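Local coordinates for protein MymaA.19257.a.B3 (Mycobacterium marinum, PDB 6Q10) that is of unknown function but is a secreted or membrane-anchored protein whose soluble part carries a LytR_C-type domain, consistent with a role at the mycobacterial cell envelope, at residues G76-G81 and A90-A95. Sequence-based numbering, arbitrary orientation.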
loop_
_atom_site.group_PDB
_atom_site.type_symbol
_atom_site.label_atom_id
_atom_site.label_comp_id
_atom_site.label_asym_id
_atom_site.label_seq_id
_atom_site.Cartn_x
_atom_site.Cartn_y
_atom_site.Cartn_z
ATOM N N GLY A 76 -7.657 -1.607 6.384
ATOM C CA GLY A 76 -7.123 -2.683 5.571
ATOM C C GLY A 76 -5.722 -3.060 5.995
ATOM O O GLY A 76 -5.264 -2.713 7.065
ATOM N N GLN A 77 -5.048 -3.812 5.127
ATOM C CA GLN A 77 -3.719 -4.338 5.428
ATOM C C GLN A 77 -2.846 -4.205 4.200
ATOM O O GLN A 77 -3.345 -4.184 3.075
ATOM C CB GLN A 77 -3.749 -5.832 5.823
ATOM C CG GLN A 77 -4.587 -6.078 7.022
ATOM C CD GLN A 77 -4.766 -7.547 7.323
ATOM O OE1 GLN A 77 -4.612 -8.413 6.447
ATOM N NE2 GLN A 77 -5.105 -7.839 8.583
ATOM N N ILE A 78 -1.538 -4.109 4.412
ATOM C CA ILE A 78 -0.572 -4.270 3.334
ATOM C C ILE A 78 0.292 -5.464 3.696
ATOM O O ILE A 78 0.918 -5.473 4.763
ATOM C CB ILE A 78 0.277 -3.012 3.125
ATOM C CG1 ILE A 78 -0.625 -1.828 2.782
ATOM C CG2 ILE A 78 1.288 -3.228 1.974
ATOM C CD1 ILE A 78 0.124 -0.478 2.775
ATOM N N ARG A 79 0.265 -6.495 2.852
ATOM C CA ARG A 79 0.950 -7.760 3.123
ATOM C C ARG A 79 2.081 -7.927 2.117
ATOM O O ARG A 79 1.888 -7.704 0.915
ATOM C CB ARG A 79 -0.006 -8.941 3.028
ATOM C CG ARG A 79 -1.261 -8.857 3.887
ATOM C CD ARG A 79 -2.145 -10.048 3.565
ATOM N NE ARG A 79 -3.429 -9.930 4.259
ATOM C CZ ARG A 79 -4.552 -10.504 3.858
ATOM N NH1 ARG A 79 -4.565 -11.256 2.760
ATOM N NH2 ARG A 79 -5.679 -10.323 4.556
ATOM N N PHE A 80 3.256 -8.315 2.603
ATOM C CA PHE A 80 4.441 -8.336 1.743
ATOM C C PHE A 80 5.484 -9.237 2.375
ATOM O O PHE A 80 5.391 -9.610 3.546
ATOM C CB PHE A 80 5.021 -6.922 1.567
ATOM C CG PHE A 80 5.322 -6.248 2.872
ATOM C CD1 PHE A 80 6.596 -6.258 3.402
ATOM C CD2 PHE A 80 4.317 -5.598 3.571
ATOM C CE1 PHE A 80 6.866 -5.644 4.610
ATOM C CE2 PHE A 80 4.587 -4.975 4.782
ATOM C CZ PHE A 80 5.862 -5.011 5.302
ATOM N N GLY A 81 6.490 -9.581 1.580
ATOM C CA GLY A 81 7.695 -10.196 2.083
ATOM C C GLY A 81 8.837 -9.190 2.043
ATOM O O GLY A 81 8.718 -8.103 1.491
ATOM N N ALA A 90 5.692 2.215 -0.803
ATOM C CA ALA A 90 5.019 3.057 -1.784
ATOM C C ALA A 90 3.502 2.976 -1.631
ATOM O O ALA A 90 2.819 4.007 -1.647
ATOM C CB ALA A 90 5.443 2.647 -3.212
ATOM N N VAL A 91 2.963 1.756 -1.494
ATOM C CA VAL A 91 1.526 1.606 -1.271
ATOM C C VAL A 91 1.109 2.314 0.016
ATOM O O VAL A 91 0.038 2.932 0.085
ATOM C CB VAL A 91 1.144 0.117 -1.240
ATOM C CG1 VAL A 91 -0.354 -0.036 -0.983
ATOM C CG2 VAL A 91 1.518 -0.534 -2.585
ATOM N N TRP A 92 1.944 2.239 1.055
ATOM C CA TRP A 92 1.567 2.818 2.342
ATOM C C TRP A 92 1.416 4.333 2.288
ATOM O O TRP A 92 0.712 4.912 3.117
ATOM C CB TRP A 92 2.629 2.389 3.378
ATOM C CG TRP A 92 2.278 2.536 4.819
ATOM C CD1 TRP A 92 1.078 2.299 5.417
ATOM C CD2 TRP A 92 3.183 2.931 5.854
ATOM N NE1 TRP A 92 1.191 2.515 6.782
ATOM C CE2 TRP A 92 2.471 2.926 7.063
ATOM C CE3 TRP A 92 4.523 3.322 5.856
ATOM C CZ2 TRP A 92 3.074 3.281 8.280
ATOM C CZ3 TRP A 92 5.116 3.662 7.069
ATOM C CH2 TRP A 92 4.388 3.631 8.248
ATOM N N LEU A 93 2.080 4.991 1.331
ATOM C CA LEU A 93 1.883 6.422 1.137
ATOM C C LEU A 93 0.431 6.756 0.838
ATOM O O LEU A 93 -0.089 7.773 1.306
ATOM C CB LEU A 93 2.756 6.904 -0.024
ATOM C CG LEU A 93 4.243 6.847 0.263
ATOM C CD1 LEU A 93 4.980 7.081 -1.063
ATOM C CD2 LEU A 93 4.663 7.907 1.301
ATOM N N VAL A 94 -0.229 5.933 0.009
ATOM C CA VAL A 94 -1.583 6.243 -0.427
ATOM C C VAL A 94 -2.625 5.439 0.348
ATOM O O VAL A 94 -3.822 5.728 0.226
ATOM C CB VAL A 94 -1.734 6.054 -1.950
ATOM C CG1 VAL A 94 -0.875 7.118 -2.683
ATOM C CG2 VAL A 94 -1.322 4.637 -2.395
ATOM N N ALA A 95 -2.203 4.480 1.169
ATOM C CA ALA A 95 -3.100 3.780 2.100
ATOM C C ALA A 95 -2.491 3.839 3.497
ATOM O O ALA A 95 -2.133 2.814 4.086
ATOM C CB ALA A 95 -3.307 2.334 1.652
#
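Ile-78, midway along strand 76-80, reaches across to Val-91 and Trp-92 toward the C-terminal part of helix 85-94, and it is the only residue of 76-81 that touches 90-95. Its CB points at the helix and splits into two branches. CG2 lies anti to the backbone N and makes no close approach to 90-95. CG1, anti to the carbonyl carbon (chi1 -60°), leads toward the helix, and Ile-78 CG1 comes within 4.2 Å of Val-91 CG1. An extended second torsion (171°) then carries the terminal methyl onward to the helix backbone, where Ile-78 CD1 sits 3.6 Å from Trp-92 CA. Val-91 passes it in the opposite direction, with Val-91 CG1 3.8 Å from Ile-78 CD1. On the indole side Ile-78 CD1 is 3.9 Å from both Trp-92 CB and Trp-92 CD1, meeting the ring obliquely. The side chains thus meet through apolar groups, a single methyl set against a valine branch and the root of a tryptophan, and this methyl also rests on the backbone near Trp-92 N and Ala-95 O. On the strand's other face, Arg-79 NE and NH2 both donate to Gln-77 OE1 in the guanidinium plane. The contact packs the first strand of the beta-alpha-beta unit 76-80, 85-94, 99-102 against its helix; Leu-100 and Val-110 of the flanking strands also touch Ile-78, while the ring of His-151 in helix 144-153 stacks with that of Trp-92, which residues of helix 16-20 also touch.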